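Local coordinates for protein CDP-4-keto-6-deoxy-D-glucose-3-dehydrase (Yersinia pseudotuberculosis, PDB 3BB8) that probably removes the C3 hydroxyl of CDP-4-keto-6-deoxy-D-glucose as a pyridoxal-phosphate-dependent dehydrase of lipopolysaccharide biosynthesis, at residues K44-Q47 / L48-E51. The protein carries 1 engineered substitution. Residues are numbered along the deposited sequence; the frame is centred on the assembly and turned at random.
Sequences KELQ and LMVE
Met49 lays its side chain back over the preceding turn, where its CG lies 3.4 Å from the carbonyl O of Glu45. The chain runs extended past CG and then bends at the sulfur (chi3 -77°). This bend brings CE to 4.0 Å from Leu46 CA, and the same methyl lies loosely near Leu46 CG, at 4.5 Å. Leu48 behaves alike one residue earlier. Its CG sits beside its own backbone N and 3.4 Å from Lys44 O. Its CD2 only loosely meets Lys44 CE, at 4.4 Å. Val50 sets CG2 against the carbonyl of Leu46, 3.2 Å from that O. These are i to i+3 and i to i+4 neighbours on helix 43-55, a helix of the aspartate aminotransferase-fold chain. The backbone bond from Leu48 N to Lys44 O is nearly straight, 176° at the hydrogen. That from Val50 N to Leu46 O is more bent, at 141°. Val50 N also has a weak second bond to Gln47 O, a carbonyl that accepts Glu51 N as well at 2.9 Å. Lys44 and Glu45 pack on helix 293-323, and Glu45 OE1 joins Arg305 in a salt bridge and accepts a bond from Gly42 N. Leu46, Gln47 and Val50 touch helix 6-15, where Gln47 NE2 bonds to Ala11 O, while Glu51 pairs with Arg62. At the dimer interface Val50 meets Val50 of the second subunit, and Leu46 and Met49 both pack on Ser53 of that subunit.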
ATOM      1  N   LYS A  44      -1.038  22.762 -13.020  1.00 49.83           N
ATOM      2  CA  LYS A  44      -0.716  22.708 -11.603  1.00 51.13           C
ATOM      3  C   LYS A  44      -0.261  21.316 -11.148  1.00 51.60           C
ATOM      4  O   LYS A  44       0.772  21.185 -10.486  1.00 51.88           O
ATOM      5  CB  LYS A  44      -1.923  23.152 -10.783  1.00 53.29           C
ATOM      6  CG  LYS A  44      -1.593  23.515  -9.348  1.00 56.30           C
ATOM      7  CD  LYS A  44      -0.722  24.766  -9.275  1.00 59.83           C
ATOM      8  CE  LYS A  44      -0.529  25.234  -7.834  1.00 60.21           C
ATOM      9  NZ  LYS A  44       0.091  26.590  -7.766  1.00 62.01           N
ATOM     10  N   GLU A  45      -1.019  20.281 -11.508  1.00 49.75           N
ATOM     11  CA  GLU A  45      -0.668  18.923 -11.112  1.00 48.16           C
ATOM     12  C   GLU A  45       0.722  18.548 -11.592  1.00 48.33           C
ATOM     13  O   GLU A  45       1.552  18.110 -10.797  1.00 47.39           O
ATOM     14  CB  GLU A  45      -1.670  17.895 -11.656  1.00 46.42           C
ATOM     15  CG  GLU A  45      -3.060  17.919 -11.012  1.00 45.87           C
ATOM     16  CD  GLU A  45      -3.879  19.121 -11.435  1.00 45.07           C
ATOM     17  OE1 GLU A  45      -3.687  19.584 -12.575  1.00 47.43           O
ATOM     18  OE2 GLU A  45      -4.718  19.597 -10.645  1.00 43.22           O
ATOM     19  N   LEU A  46       0.982  18.718 -12.884  1.00 48.71           N
ATOM     20  CA  LEU A  46       2.289  18.360 -13.421  1.00 49.27           C
ATOM     21  C   LEU A  46       3.409  19.189 -12.818  1.00 49.46           C
ATOM     22  O   LEU A  46       4.518  18.692 -12.620  1.00 49.45           O
ATOM     23  CB  LEU A  46       2.325  18.499 -14.944  1.00 49.43           C
ATOM     24  CG  LEU A  46       1.632  17.388 -15.743  1.00 50.81           C
ATOM     25  CD1 LEU A  46       0.128  17.595 -15.692  1.00 50.09           C
ATOM     26  CD2 LEU A  46       2.125  17.402 -17.186  1.00 48.51           C
ATOM     27  N   GLN A  47       3.123  20.452 -12.522  1.00 50.27           N
ATOM     28  CA  GLN A  47       4.140  21.320 -11.952  1.00 50.01           C
ATOM     29  C   GLN A  47       4.577  20.827 -10.576  1.00 50.22           C
ATOM     30  O   GLN A  47       5.771  20.582 -10.347  1.00 48.30           O
ATOM     31  CB  GLN A  47       3.629  22.756 -11.868  1.00 51.37           C
ATOM     32  CG  GLN A  47       3.465  23.416 -13.234  1.00 53.55           C
ATOM     33  CD  GLN A  47       3.148  24.896 -13.142  1.00 53.19           C
ATOM     34  OE1 GLN A  47       2.198  25.300 -12.468  1.00 52.87           O
ATOM     35  NE2 GLN A  47       3.942  25.716 -13.829  1.00 53.74           N
ATOM     36  N   LEU A  48       3.616  20.667  -9.668  1.00 48.51           N
ATOM     37  CA  LEU A  48       3.931  20.196  -8.328  1.00 47.88           C
ATOM     38  C   LEU A  48       4.654  18.849  -8.353  1.00 47.99           C
ATOM     39  O   LEU A  48       5.649  18.671  -7.652  1.00 47.89           O
ATOM     40  CB  LEU A  48       2.666  20.105  -7.469  1.00 44.58           C
ATOM     41  CG  LEU A  48       1.914  21.422  -7.268  1.00 44.94           C
ATOM     42  CD1 LEU A  48       1.015  21.319  -6.042  1.00 43.45           C
ATOM     43  CD2 LEU A  48       2.905  22.565  -7.079  1.00 46.23           C
ATOM     44  N   MET A  49       4.180  17.902  -9.157  1.00 47.40           N
ATOM     45  CA  MET A  49       4.852  16.611  -9.207  1.00 48.80           C
ATOM     46  C   MET A  49       6.317  16.798  -9.587  1.00 48.18           C
ATOM     47  O   MET A  49       7.184  16.039  -9.150  1.00 47.18           O
ATOM     48  CB  MET A  49       4.166  15.670 -10.198  1.00 47.56           C
ATOM     49  CG  MET A  49       2.816  15.186  -9.718  1.00 49.12           C
ATOM     50  SD  MET A  49       2.239  13.795 -10.684  1.00 50.10           S
ATOM     51  CE  MET A  49       1.690  14.648 -12.182  1.00 49.88           C
ATOM     52  N   VAL A  50       6.589  17.809 -10.403  1.00 49.08           N
ATOM     53  CA  VAL A  50       7.959  18.089 -10.805  1.00 50.22           C
ATOM     54  C   VAL A  50       8.702  18.664  -9.607  1.00 49.91           C
ATOM     55  O   VAL A  50       9.855  18.310  -9.357  1.00 48.97           O
ATOM     56  CB  VAL A  50       8.011  19.076 -11.994  1.00 52.01           C
ATOM     57  CG1 VAL A  50       9.412  19.651 -12.149  1.00 50.90           C
ATOM     58  CG2 VAL A  50       7.632  18.341 -13.275  1.00 53.82           C
ATOM     59  N   GLU A  51       8.035  19.539  -8.858  1.00 49.64           N
ATOM     60  CA  GLU A  51       8.652  20.126  -7.676  1.00 50.73           C
ATOM     61  C   GLU A  51       9.077  19.022  -6.724  1.00 51.60           C
ATOM     62  O   GLU A  51      10.233  18.971  -6.293  1.00 52.31           O
ATOM     63  CB  GLU A  51       7.686  21.068  -6.963  1.00 49.75           C
ATOM     64  CG  GLU A  51       7.664  22.459  -7.551  1.00 53.26           C
ATOM     65  CD  GLU A  51       7.696  23.532  -6.479  1.00 56.22           C
ATOM     66  OE1 GLU A  51       6.676  23.708  -5.768  1.00 55.66           O
ATOM     67  OE2 GLU A  51       8.752  24.190  -6.341  1.00 57.42           O
TER